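Local coordinates for protein acetyl-CoA acetyltransferase (Mycobacterium smegmatis, PDB 4EGV) that probably acts as an acyltransferase and is a monomeric type 1 thiolase-like protein with the thiolase fold, at residues Val21-Gly26 against Glu291-Leu296; Ala52-Cys57 against Ala274-Ser279; Arg66-Val71 against Val136-Gly141; Tyr93-Ala98 against Ala106-Glu111. All blocks are in the same frame, centred on the assembly; numbering follows the deposited sequence.

Contact 1 (Val21-Gly26 against Glu291-Leu296); sequences VIVGVG and EKWVYL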
loop_
_atom_site.group_PDB
_atom_site.type_symbol
_atom_site.label_atom_id
_atom_site.label_comp_id
_atom_site.label_asym_id
_atom_site.label_seq_id
_atom_site.Cartn_x
_atom_site.Cartn_y
_atom_site.Cartn_z
ATOM N N VAL A 21 -17.572 13.924 -6.807
ATOM C CA VAL A 21 -17.490 12.802 -7.710
ATOM C C VAL A 21 -16.136 12.768 -8.432
ATOM O O VAL A 21 -15.581 13.817 -8.808
ATOM C CB VAL A 21 -18.688 12.783 -8.714
ATOM C CG1 VAL A 21 -19.907 12.239 -8.045
ATOM C CG2 VAL A 21 -18.962 14.158 -9.300
ATOM N N ILE A 22 -15.601 11.566 -8.609
ATOM C CA ILE A 22 -14.509 11.385 -9.569
ATOM C C ILE A 22 -15.037 11.369 -11.011
ATOM O O ILE A 22 -15.906 10.533 -11.335
ATOM C CB ILE A 22 -13.648 10.165 -9.266
ATOM C CG1 ILE A 22 -12.963 10.372 -7.933
ATOM C CG2 ILE A 22 -12.618 9.941 -10.373
ATOM C CD1 ILE A 22 -12.055 9.253 -7.548
ATOM N N VAL A 23 -14.552 12.329 -11.825
ATOM C CA VAL A 23 -15.042 12.496 -13.201
ATOM C C VAL A 23 -14.108 12.060 -14.318
ATOM O O VAL A 23 -14.584 11.673 -15.383
ATOM C CB VAL A 23 -15.638 13.864 -13.511
ATOM C CG1 VAL A 23 -16.756 14.128 -12.566
ATOM C CG2 VAL A 23 -14.590 14.944 -13.473
ATOM N N GLY A 24 -12.797 12.088 -14.058
ATOM C CA GLY A 24 -11.825 11.715 -15.054
ATOM C C GLY A 24 -10.662 11.001 -14.432
ATOM O O GLY A 24 -10.161 11.417 -13.396
ATOM N N VAL A 25 -10.232 9.917 -15.063
ATOM C CA VAL A 25 -9.070 9.167 -14.579
ATOM C C VAL A 25 -8.055 9.013 -15.722
ATOM O O VAL A 25 -8.414 8.938 -16.905
ATOM C CB VAL A 25 -9.471 7.784 -13.916
ATOM C CG1 VAL A 25 -10.302 8.001 -12.694
ATOM C CG2 VAL A 25 -10.179 6.865 -14.851
ATOM N N GLY A 26 -6.780 8.982 -15.396
ATOM C CA GLY A 26 -5.818 8.872 -16.460
ATOM C C GLY A 26 -4.668 8.017 -16.113
ATOM O O GLY A 26 -4.138 8.135 -15.057
ATOM N N GLU A 291 -22.993 9.512 -16.843
ATOM C CA GLU A 291 -22.437 8.149 -16.836
ATOM C C GLU A 291 -20.920 8.062 -16.440
ATOM O O GLU A 291 -20.408 6.978 -16.138
ATOM C CB GLU A 291 -22.812 7.327 -18.101
ATOM C CG GLU A 291 -22.081 7.660 -19.394
ATOM C CD GLU A 291 -22.819 8.691 -20.233
ATOM O OE1 GLU A 291 -23.642 9.439 -19.651
ATOM O OE2 GLU A 291 -22.574 8.768 -21.470
ATOM N N LYS A 292 -20.250 9.219 -16.379
ATOM C CA LYS A 292 -18.853 9.333 -15.928
ATOM C C LYS A 292 -18.647 9.519 -14.422
ATOM O O LYS A 292 -17.556 9.307 -13.934
ATOM C CB LYS A 292 -18.156 10.504 -16.635
ATOM C CG LYS A 292 -18.013 10.385 -18.129
ATOM C CD LYS A 292 -16.915 9.473 -18.547
ATOM C CE LYS A 292 -16.975 9.269 -20.060
ATOM N NZ LYS A 292 -15.736 8.662 -20.595
ATOM N N TRP A 293 -19.676 9.944 -13.707
ATOM C CA TRP A 293 -19.561 10.202 -12.284
ATOM C C TRP A 293 -19.467 8.931 -11.429
ATOM O O TRP A 293 -20.293 8.019 -11.525
ATOM C CB TRP A 293 -20.749 11.000 -11.785
ATOM C CG TRP A 293 -21.046 12.211 -12.497
ATOM C CD1 TRP A 293 -20.427 12.683 -13.593
ATOM C CD2 TRP A 293 -22.086 13.138 -12.183
ATOM N NE1 TRP A 293 -21.006 13.856 -13.997
ATOM C CE2 TRP A 293 -22.032 14.158 -13.149
ATOM C CE3 TRP A 293 -23.051 13.214 -11.167
ATOM C CZ2 TRP A 293 -22.911 15.235 -13.146
ATOM C CZ3 TRP A 293 -23.912 14.277 -11.157
ATOM C CH2 TRP A 293 -23.830 15.286 -12.137
ATOM N N VAL A 294 -18.460 8.923 -10.566
ATOM C CA VAL A 294 -18.266 7.906 -9.547
ATOM C C VAL A 294 -18.149 8.570 -8.158
ATOM O O VAL A 294 -17.431 9.533 -7.960
ATOM C CB VAL A 294 -17.039 7.059 -9.891
ATOM C CG1 VAL A 294 -16.858 5.974 -8.938
ATOM C CG2 VAL A 294 -17.197 6.497 -11.269
ATOM N N TYR A 295 -18.880 8.037 -7.194
ATOM C CA TYR A 295 -18.862 8.522 -5.804
ATOM C C TYR A 295 -17.856 7.786 -4.927
ATOM O O TYR A 295 -17.638 6.611 -5.046
ATOM C CB TYR A 295 -20.270 8.431 -5.189
ATOM C CG TYR A 295 -21.288 9.171 -5.991
ATOM C CD1 TYR A 295 -21.716 10.409 -5.578
ATOM C CD2 TYR A 295 -21.782 8.655 -7.189
ATOM C CE1 TYR A 295 -22.631 11.134 -6.303
ATOM C CE2 TYR A 295 -22.673 9.365 -7.929
ATOM C CZ TYR A 295 -23.113 10.625 -7.474
ATOM O OH TYR A 295 -24.029 11.381 -8.192
ATOM N N LEU A 296 -17.215 8.521 -4.055
ATOM C CA LEU A 296 -16.409 7.911 -3.044
ATOM C C LEU A 296 -17.336 7.629 -1.846
ATOM O O LEU A 296 -17.544 8.453 -0.980
ATOM C CB LEU A 296 -15.222 8.815 -2.713
ATOM C CG LEU A 296 -14.283 8.375 -1.593
ATOM C CD1 LEU A 296 -13.798 6.961 -1.745
ATOM C CD2 LEU A 296 -13.130 9.345 -1.514
#
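The close-packed part of this contact lies around Val21, whose two methyls serve two aromatic rings. Its CG1, anti to the carbonyl carbon, stands over the face of the Tyr295 ring, 3.5 Å from the ring centroid and 16° off the normal, a CH-pi contact. The same CG1 lies 4.0 Å from Trp293 CB, while CG2 sits over one face of the indole, displaced toward its rim. Tyr295 OH lies at the edge of the indole, in its plane. Ile22 and Val294 form an antiparallel hydrogen-bonded pair, Ile22 N to Val294 O at 2.8 Å and Val294 N to Ile22 O at 3.1 Å, both donors in the carbonyl plane. This joins strands 20-29 and 294-303 as neighbours in the central mixed sheet of the thiolase fold. On its other edge strand 20-29 pairs with strand 271-279, where Val23 and Gly24 both face Leu276 in a classic beta bulge. Past the Ile22-Val294 pair the contact thins to side chains, with Val23 CG1 4.1 Å from Trp293 CD1. At the partly exposed end, Lys292 brings CB to 4.0 Å from Val23 O, then bends about its CB-CG bond (chi2 -77°) and carries NZ away to a hydrogen bond with Asp56 O.

Contact 2 (Ala52-Cys57 against Ala274-Ser279); sequences AALHDC and ALLMMS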
loop_
_atom_site.group_PDB
_atom_site.type_symbol
_atom_site.label_atom_id
_atom_site.label_comp_id
_atom_site.label_asym_id
_atom_site.label_seq_id
_atom_site.Cartn_x
_atom_site.Cartn_y
_atom_site.Cartn_z
ATOM N N ALA A 52 -5.100 12.906 -20.043
ATOM C CA ALA A 52 -6.051 11.807 -20.197
ATOM C C ALA A 52 -7.188 11.867 -19.187
ATOM O O ALA A 52 -8.299 11.458 -19.519
ATOM C CB ALA A 52 -5.347 10.451 -20.126
ATOM N N ALA A 53 -6.919 12.356 -17.974
ATOM C CA ALA A 53 -7.959 12.538 -16.979
ATOM C C ALA A 53 -8.961 13.632 -17.420
ATOM O O ALA A 53 -10.192 13.503 -17.243
ATOM C CB ALA A 53 -7.355 12.825 -15.626
ATOM N N LEU A 54 -8.417 14.692 -18.024
ATOM C CA LEU A 54 -9.194 15.781 -18.562
ATOM C C LEU A 54 -9.967 15.367 -19.788
ATOM O O LEU A 54 -11.021 15.906 -20.077
ATOM C CB LEU A 54 -8.263 16.907 -18.954
ATOM C CG LEU A 54 -8.143 18.158 -18.076
ATOM C CD1 LEU A 54 -8.049 17.834 -16.609
ATOM C CD2 LEU A 54 -6.954 18.940 -18.552
ATOM N N HIS A 55 -9.437 14.420 -20.538
ATOM C CA HIS A 55 -10.176 13.923 -21.673
ATOM C C HIS A 55 -11.229 12.881 -21.360
ATOM O O HIS A 55 -12.265 12.812 -22.040
ATOM C CB HIS A 55 -9.276 13.346 -22.732
ATOM C CG HIS A 55 -9.881 13.467 -24.092
ATOM N ND1 HIS A 55 -10.428 12.400 -24.782
ATOM C CD2 HIS A 55 -10.115 14.568 -24.848
ATOM C CE1 HIS A 55 -10.914 12.833 -25.932
ATOM N NE2 HIS A 55 -10.742 14.143 -25.995
ATOM N N ASP A 56 -10.927 12.073 -20.352
ATOM C CA ASP A 56 -11.779 11.031 -19.888
ATOM C C ASP A 56 -13.129 11.572 -19.442
ATOM O O ASP A 56 -14.132 10.902 -19.635
ATOM C CB ASP A 56 -11.098 10.309 -18.745
ATOM C CG ASP A 56 -11.801 9.035 -18.357
ATOM O OD1 ASP A 56 -11.863 8.118 -19.215
ATOM O OD2 ASP A 56 -12.256 8.962 -17.182
ATOM N N CYS A 57 -13.165 12.773 -18.919
ATOM C CA CYS A 57 -14.398 13.341 -18.398
ATOM C C CYS A 57 -15.462 13.761 -19.370
ATOM O O CYS A 57 -16.527 14.093 -18.955
ATOM C CB CYS A 57 -14.114 14.477 -17.418
ATOM S SG CYS A 57 -13.831 16.054 -18.051
ATOM N N ALA A 274 -3.471 10.100 -12.907
ATOM C CA ALA A 274 -4.148 11.302 -12.447
ATOM C C ALA A 274 -5.615 11.048 -12.155
ATOM O O ALA A 274 -6.245 10.228 -12.802
ATOM C CB ALA A 274 -3.992 12.391 -13.450
ATOM N N LEU A 275 -6.152 11.743 -11.158
ATOM C CA LEU A 275 -7.587 11.719 -10.881
ATOM C C LEU A 275 -8.223 13.103 -10.892
ATOM O O LEU A 275 -7.764 14.012 -10.260
ATOM C CB LEU A 275 -7.891 11.029 -9.529
ATOM C CG LEU A 275 -7.181 9.707 -9.192
ATOM C CD1 LEU A 275 -7.228 9.397 -7.707
ATOM C CD2 LEU A 275 -7.722 8.559 -10.021
ATOM N N LEU A 276 -9.309 13.242 -11.607
ATOM C CA LEU A 276 -10.032 14.473 -11.633
ATOM C C LEU A 276 -11.326 14.356 -10.851
ATOM O O LEU A 276 -12.132 13.513 -11.115
ATOM C CB LEU A 276 -10.286 14.859 -13.078
ATOM C CG LEU A 276 -10.937 16.192 -13.467
ATOM C CD1 LEU A 276 -10.202 17.479 -12.946
ATOM C CD2 LEU A 276 -11.118 16.161 -14.972
HETATM N N MSE A 277 -11.508 15.240 -9.888
HETATM C CA MSE A 277 -12.583 15.170 -8.926
HETATM C C MSE A 277 -13.247 16.516 -8.796
HETATM O O MSE A 277 -12.604 17.549 -8.924
HETATM C CB MSE A 277 -11.987 14.800 -7.603
HETATM C CG MSE A 277 -12.981 14.308 -6.562
HETATM SE SE MSE A 277 -12.069 13.832 -4.847
HETATM C CE MSE A 277 -10.408 13.159 -5.605
HETATM N N MSE A 278 -14.537 16.502 -8.512
HETATM C CA MSE A 278 -15.369 17.703 -8.580
HETATM C C MSE A 278 -16.593 17.575 -7.688
HETATM O O MSE A 278 -16.990 16.486 -7.327
HETATM C CB MSE A 278 -15.913 17.859 -10.001
HETATM C CG MSE A 278 -15.226 18.782 -10.920
HETATM SE SE MSE A 278 -15.981 18.613 -12.747
HETATM C CE MSE A 278 -17.254 17.253 -12.315
ATOM N N SER A 279 -17.220 18.708 -7.394
ATOM C CA SER A 279 -18.561 18.740 -6.870
ATOM C C SER A 279 -19.492 18.418 -8.005
ATOM O O SER A 279 -19.247 18.763 -9.132
ATOM C CB SER A 279 -18.880 20.103 -6.264
ATOM O OG SER A 279 -18.769 21.137 -7.199
#
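Apolar contacts carry this meeting of helix 42-56 with strand 271-279, and Leu276 receives most of them. Its CG is anti to the backbone N (chi1 -175°), so the branch extends from the strand toward the last turn of the helix. There CD2 is the touching methyl: it meets Leu54 CD1 at 3.9 Å, the two leucine side chains crossing at about a right angle, and Cys57 SG at 4.1 Å. Leu54 starts away from the strand at CB and returns only with its tip. Cys57 SG sits between its own backbone N and carbonyl carbon (chi1 84°), beside the same methyl. One residue before Leu54, Ala53 points its methyl toward the strand and packs on Ala274, CB to CB 4.0 Å; these small side chains let the backbones come to 6.0 Å between the CA of Ala53 and the CA of Ala274. The axes of 52-56 and 274-279 approach to 7.8 Å at 43°, and such helix-on-sheet packing, with helices on both faces of a central sheet, belongs to the layered thiolase fold. Leu275 points away from this helix, and the selenomethionine Met277 packs on helix 117-130.

Contacts to the backbone are of van der Waals kind: Leu276 CD2 lies 3.6 Å from Ala53 O. Polar ties come from the partly exposed Asp56, whose OD2 pairs with Arg396 in a salt bridge and accepts the backbone N-H of Val25, linking the helix end to strand 20-29.

Contact 3 (Arg66-Val71 against Val136-Gly141); sequences RAIDTV and VVLIFG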
loop_
_atom_site.group_PDB
_atom_site.type_symbol
_atom_site.label_atom_id
_atom_site.label_comp_id
_atom_site.label_asym_id
_atom_site.label_seq_id
_atom_site.Cartn_x
_atom_site.Cartn_y
_atom_site.Cartn_z
ATOM N N ARG A 66 -9.082 25.308 -16.887
ATOM C CA ARG A 66 -9.232 26.662 -16.335
ATOM C C ARG A 66 -10.031 26.683 -15.027
ATOM O O ARG A 66 -9.894 27.611 -14.246
ATOM C CB ARG A 66 -9.808 27.650 -17.368
ATOM C CG ARG A 66 -8.767 28.158 -18.378
ATOM C CD ARG A 66 -9.313 29.226 -19.383
ATOM N NE ARG A 66 -10.577 28.853 -20.057
ATOM C CZ ARG A 66 -10.695 28.241 -21.240
ATOM N NH1 ARG A 66 -9.638 27.904 -21.954
ATOM N NH2 ARG A 66 -11.894 27.960 -21.713
ATOM N N ALA A 67 -10.825 25.640 -14.782
ATOM C CA ALA A 67 -11.678 25.588 -13.616
ATOM C C ALA A 67 -11.017 24.932 -12.397
ATOM O O ALA A 67 -11.537 25.026 -11.281
ATOM C CB ALA A 67 -13.016 24.889 -13.956
ATOM N N ILE A 68 -9.896 24.252 -12.616
ATOM C CA ILE A 68 -9.149 23.614 -11.527
ATOM C C ILE A 68 -8.599 24.633 -10.495
ATOM O O ILE A 68 -7.813 25.514 -10.834
ATOM C CB ILE A 68 -7.982 22.696 -12.041
ATOM C CG1 ILE A 68 -8.517 21.530 -12.847
ATOM C CG2 ILE A 68 -7.152 22.161 -10.883
ATOM C CD1 ILE A 68 -7.487 20.850 -13.713
ATOM N N ASP A 69 -9.012 24.474 -9.244
ATOM C CA ASP A 69 -8.586 25.344 -8.189
ATOM C C ASP A 69 -7.467 24.760 -7.292
ATOM O O ASP A 69 -6.738 25.516 -6.625
ATOM C CB ASP A 69 -9.788 25.902 -7.385
ATOM C CG ASP A 69 -10.724 24.794 -6.772
ATOM O OD1 ASP A 69 -10.326 24.000 -5.874
ATOM O OD2 ASP A 69 -11.912 24.751 -7.168
ATOM N N THR A 70 -7.319 23.429 -7.283
ATOM C CA THR A 70 -6.236 22.794 -6.542
ATOM C C THR A 70 -5.625 21.657 -7.309
ATOM O O THR A 70 -6.342 20.861 -7.888
ATOM C CB THR A 70 -6.702 22.242 -5.202
ATOM O OG1 THR A 70 -7.479 23.239 -4.560
ATOM C CG2 THR A 70 -5.505 21.900 -4.326
ATOM N N VAL A 71 -4.293 21.619 -7.302
ATOM C CA VAL A 71 -3.533 20.469 -7.740
ATOM C C VAL A 71 -2.746 19.877 -6.584
ATOM O O VAL A 71 -2.220 20.575 -5.720
ATOM C CB VAL A 71 -2.605 20.728 -8.939
ATOM C CG1 VAL A 71 -3.408 21.160 -10.107
ATOM C CG2 VAL A 71 -1.562 21.746 -8.629
ATOM N N VAL A 136 -12.977 22.049 -7.838
ATOM C CA VAL A 136 -12.327 21.164 -8.806
ATOM C C VAL A 136 -10.866 20.886 -8.448
ATOM O O VAL A 136 -10.046 21.792 -8.344
ATOM C CB VAL A 136 -12.408 21.690 -10.246
ATOM C CG1 VAL A 136 -11.902 20.649 -11.238
ATOM C CG2 VAL A 136 -13.806 22.112 -10.573
ATOM N N VAL A 137 -10.558 19.615 -8.269
ATOM C CA VAL A 137 -9.258 19.220 -7.821
ATOM C C VAL A 137 -8.662 18.208 -8.784
ATOM O O VAL A 137 -9.339 17.344 -9.275
ATOM C CB VAL A 137 -9.348 18.611 -6.393
ATOM C CG1 VAL A 137 -7.974 18.075 -5.891
ATOM C CG2 VAL A 137 -9.941 19.614 -5.415
ATOM N N LEU A 138 -7.376 18.341 -9.046
ATOM C CA LEU A 138 -6.609 17.360 -9.811
ATOM C C LEU A 138 -5.505 16.736 -8.965
ATOM O O LEU A 138 -4.694 17.416 -8.391
ATOM C CB LEU A 138 -6.008 17.971 -11.099
ATOM C CG LEU A 138 -5.296 16.992 -12.046
ATOM C CD1 LEU A 138 -6.284 15.922 -12.551
ATOM C CD2 LEU A 138 -4.636 17.675 -13.209
ATOM N N ILE A 139 -5.502 15.415 -8.902
ATOM C CA ILE A 139 -4.498 14.648 -8.212
ATOM C C ILE A 139 -3.633 13.884 -9.229
ATOM O O ILE A 139 -4.132 13.434 -10.251
ATOM C CB ILE A 139 -5.223 13.717 -7.248
ATOM C CG1 ILE A 139 -5.800 14.523 -6.091
ATOM C CG2 ILE A 139 -4.328 12.618 -6.680
ATOM C CD1 ILE A 139 -6.904 13.776 -5.346
ATOM N N PHE A 140 -2.339 13.770 -8.995
ATOM C CA PHE A 140 -1.502 13.072 -9.952
ATOM C C PHE A 140 -0.227 12.586 -9.287
ATOM O O PHE A 140 0.107 13.006 -8.183
ATOM C CB PHE A 140 -1.192 13.930 -11.199
ATOM C CG PHE A 140 -0.765 15.329 -10.877
ATOM C CD1 PHE A 140 0.497 15.589 -10.363
ATOM C CD2 PHE A 140 -1.653 16.384 -11.035
ATOM C CE1 PHE A 140 0.890 16.878 -10.031
ATOM C CE2 PHE A 140 -1.264 17.716 -10.684
ATOM C CZ PHE A 140 0.018 17.939 -10.188
ATOM N N GLY A 141 0.468 11.663 -9.944
ATOM C CA GLY A 141 1.736 11.177 -9.445
ATOM C C GLY A 141 2.441 10.476 -10.568
ATOM O O GLY A 141 1.820 10.223 -11.557
#
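The Phe140 ring has Leu138 CG of its own strand in its plane at one edge, and Val71 CB approaches obliquely, 3.7 Å from CE2. Phe140 CG takes the crowded position between backbone N and carbonyl carbon (chi1 47°), which brings the ring back to Val71; Pro94 and Val97 of helix 93-101 also touch it. The other flat group, the Asp69 carboxylate, is met from above its plane: Val136 N donates to Asp69 OD2 at 3.0 Å, nearly straight at 169° but 42° out of the plane. With CG likewise in the crowded position, Asp69 folds toward the start of strand 136-143.

The backbones pair in parallel, Thr70 beside Val137 and Val71 beside Leu138, joining strands 70-73 and 136-143 in the central sheet. Leu138 N binds Thr70 O at 3.0 Å, nearly along the C=O axis. Val136 O accepts Asp69 N at 3.0 Å and, weakly, Thr70 N. Next to this pairing Ile68 crosses Val136 at about a right angle, CG1 to CG1 3.9 Å, and reaches Leu138 CB with CD1. Thr70 and Val137 share the face covered by Phe125 of helix 117-130, and Thr70 OG1 bonds to Asn134.

Asp69 thus holds Val136 at both ends of its backbone, the carboxylate taking the N-H and the Asp69 amide giving to the carbonyl. A side-chain acceptor therefore begins the parallel ladder, and the N-H groups gathered at OD2, including a weak bond from Asp135 N, would probably favour the charged carboxylate.

Contact 4 (Tyr93-Ala98 against Ala106-Glu111); sequences YPRSVA and AHAVLE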
loop_
_atom_site.group_PDB
_atom_site.type_symbol
_atom_site.label_atom_id
_atom_site.label_comp_id
_atom_site.label_asym_id
_atom_site.label_seq_id
_atom_site.Cartn_x
_atom_site.Cartn_y
_atom_site.Cartn_z
ATOM N N TYR A 93 6.838 20.801 -8.706
ATOM C CA TYR A 93 6.389 19.771 -9.589
ATOM C C TYR A 93 4.890 19.765 -9.861
ATOM O O TYR A 93 4.509 19.587 -10.982
ATOM C CB TYR A 93 6.976 18.439 -9.141
ATOM C CG TYR A 93 6.070 17.257 -9.144
ATOM C CD1 TYR A 93 5.775 16.596 -10.309
ATOM C CD2 TYR A 93 5.528 16.779 -7.989
ATOM C CE1 TYR A 93 4.968 15.546 -10.318
ATOM C CE2 TYR A 93 4.707 15.714 -8.011
ATOM C CZ TYR A 93 4.447 15.108 -9.166
ATOM O OH TYR A 93 3.653 14.033 -9.151
ATOM N N PRO A 94 4.054 20.027 -8.857
ATOM C CA PRO A 94 2.639 20.198 -9.104
ATOM C C PRO A 94 2.234 21.373 -9.990
ATOM O O PRO A 94 1.416 21.168 -10.855
ATOM C CB PRO A 94 2.069 20.339 -7.703
ATOM C CG PRO A 94 2.995 19.673 -6.898
ATOM C CD PRO A 94 4.304 20.030 -7.412
ATOM N N ARG A 95 2.784 22.574 -9.788
ATOM C CA ARG A 95 2.592 23.712 -10.743
ATOM C C ARG A 95 3.143 23.544 -12.169
ATOM O O ARG A 95 2.566 24.083 -13.091
ATOM C CB ARG A 95 3.071 25.053 -10.171
ATOM C CG ARG A 95 2.030 25.678 -9.346
ATOM C CD ARG A 95 2.368 27.018 -8.813
ATOM N NE ARG A 95 1.457 27.220 -7.705
ATOM C CZ ARG A 95 0.153 27.509 -7.833
ATOM N NH1 ARG A 95 -0.422 27.655 -9.044
ATOM N NH2 ARG A 95 -0.576 27.612 -6.722
ATOM N N SER A 96 4.242 22.820 -12.348
ATOM C CA SER A 96 4.735 22.573 -13.680
ATOM C C SER A 96 3.726 21.730 -14.461
ATOM O O SER A 96 3.605 21.892 -15.670
ATOM C CB SER A 96 6.087 21.837 -13.690
ATOM O OG SER A 96 7.049 22.298 -12.781
ATOM N N VAL A 97 3.052 20.806 -13.762
ATOM C CA VAL A 97 2.096 19.882 -14.334
ATOM C C VAL A 97 0.895 20.685 -14.704
ATOM O O VAL A 97 0.331 20.502 -15.777
ATOM C CB VAL A 97 1.746 18.657 -13.373
ATOM C CG1 VAL A 97 0.490 17.898 -13.844
ATOM C CG2 VAL A 97 2.920 17.678 -13.278
ATOM N N ALA A 98 0.552 21.622 -13.840
ATOM C CA ALA A 98 -0.568 22.524 -14.070
ATOM C C ALA A 98 -0.382 23.391 -15.323
ATOM O O ALA A 98 -1.319 23.568 -16.076
ATOM C CB ALA A 98 -0.772 23.383 -12.870
ATOM N N ALA A 106 -5.343 28.095 -7.626
ATOM C CA ALA A 106 -4.970 28.848 -6.447
ATOM C C ALA A 106 -4.061 27.997 -5.494
ATOM O O ALA A 106 -3.086 28.501 -4.981
ATOM C CB ALA A 106 -6.237 29.433 -5.734
ATOM N N HIS A 107 -4.366 26.715 -5.263
ATOM C CA HIS A 107 -3.509 25.912 -4.358
ATOM C C HIS A 107 -2.775 24.802 -5.074
ATOM O O HIS A 107 -3.330 24.121 -5.907
ATOM C CB HIS A 107 -4.259 25.343 -3.133
ATOM C CG HIS A 107 -4.911 26.388 -2.285
ATOM N ND1 HIS A 107 -4.198 27.178 -1.401
ATOM C CD2 HIS A 107 -6.203 26.798 -2.206
ATOM C CE1 HIS A 107 -5.026 28.016 -0.798
ATOM N NE2 HIS A 107 -6.247 27.810 -1.272
ATOM N N ALA A 108 -1.505 24.652 -4.754
ATOM C CA ALA A 108 -0.751 23.499 -5.177
ATOM C C ALA A 108 -0.279 22.732 -3.920
ATOM O O ALA A 108 0.139 23.328 -2.936
ATOM C CB ALA A 108 0.406 23.914 -6.062
ATOM N N VAL A 109 -0.384 21.405 -3.940
ATOM C CA VAL A 109 0.027 20.603 -2.785
ATOM C C VAL A 109 1.022 19.531 -3.161
ATOM O O VAL A 109 0.840 18.877 -4.150
ATOM C CB VAL A 109 -1.219 19.966 -2.025
ATOM C CG1 VAL A 109 -0.805 19.065 -0.943
ATOM C CG2 VAL A 109 -2.101 21.020 -1.454
ATOM N N LEU A 110 2.086 19.378 -2.367
ATOM C CA LEU A 110 3.038 18.251 -2.472
ATOM C C LEU A 110 2.874 17.403 -1.223
ATOM O O LEU A 110 3.162 17.837 -0.120
ATOM C CB LEU A 110 4.497 18.719 -2.646
ATOM C CG LEU A 110 5.549 17.630 -2.957
ATOM C CD1 LEU A 110 5.193 16.762 -4.213
ATOM C CD2 LEU A 110 6.967 18.213 -3.078
ATOM N N GLU A 111 2.384 16.186 -1.415
ATOM C CA GLU A 111 1.911 15.365 -0.306
ATOM C C GLU A 111 3.088 14.654 0.380
ATOM O O GLU A 111 4.200 14.635 -0.156
ATOM C CB GLU A 111 0.802 14.408 -0.819
ATOM C CG GLU A 111 0.268 13.253 0.138
ATOM C CD GLU A 111 -0.463 13.699 1.459
ATOM O OE1 GLU A 111 -0.118 14.732 2.069
ATOM O OE2 GLU A 111 -1.393 12.965 1.892
#
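Apolar contacts line the helix 93-101 side of strand 107-110, starting with Tyr93. Leu110, its CG anti to the backbone N (chi1 -172°), crosses Tyr93 at about a right angle and brings CD1 to the ring edge, in plane, 3.8 Å from CD2. Pro94, its CB directed toward the strand, has CB 4.3 Å from Ala108 CB and CG 3.6 Å from Val109 O. Arg95 adds the flat face of its guanidinium, laid over the methyl of Ala108, with NE 3.8 Å from Ala108 CB.

The polar contact is also made by Arg95. Its chain is extended from CG to NE and runs alongside the strand's first residues, where NH2 gives a weak, bent bond to Ala106 O, 3.2 Å and 128° at the hydrogen. Its NH1 bonds to Pro105 O, so that the guanidinium spans two successive carbonyls before the strand.

Exposed Ala106, His107 and Leu110 mark this as a surface contact, whereas Pro94 is buried and leans also on Val71 of the adjacent strand. The axis of helix segment 93-98 passes 7.9 Å from that of strand 107-110, their N-to-C directions 130° apart. The chain leaves strand 70-73, passes through this helix and returns beside strand 70-73, parallel to it, as the edge strand 107-110: a beta-alpha-beta crossover, as expected in the thiolase fold.

In the fold
From the N terminus, strand 20-29 opens contact 1, which closes a loop of 264 residues at strand 294-303 and encloses all the others. Helix 42-56 then begins contact 2, closed at strand 271-279; inside it, contact 3 joins residues 66-71 to strand 136-143, and contact 4, with only seven residues between its segments, is innermost. The four are strictly nested, and none cross. In space they follow the central sheet: strand 20-29 borders 271-279, that strand borders 136-143, next comes 70-73, then edge strand 107-110. Contacts 1 and 2, 2 and 3, and 3 and 4 touch through inter-strand hydrogen bonds; contacts 1 and 4 lie about 21 Å apart between centres.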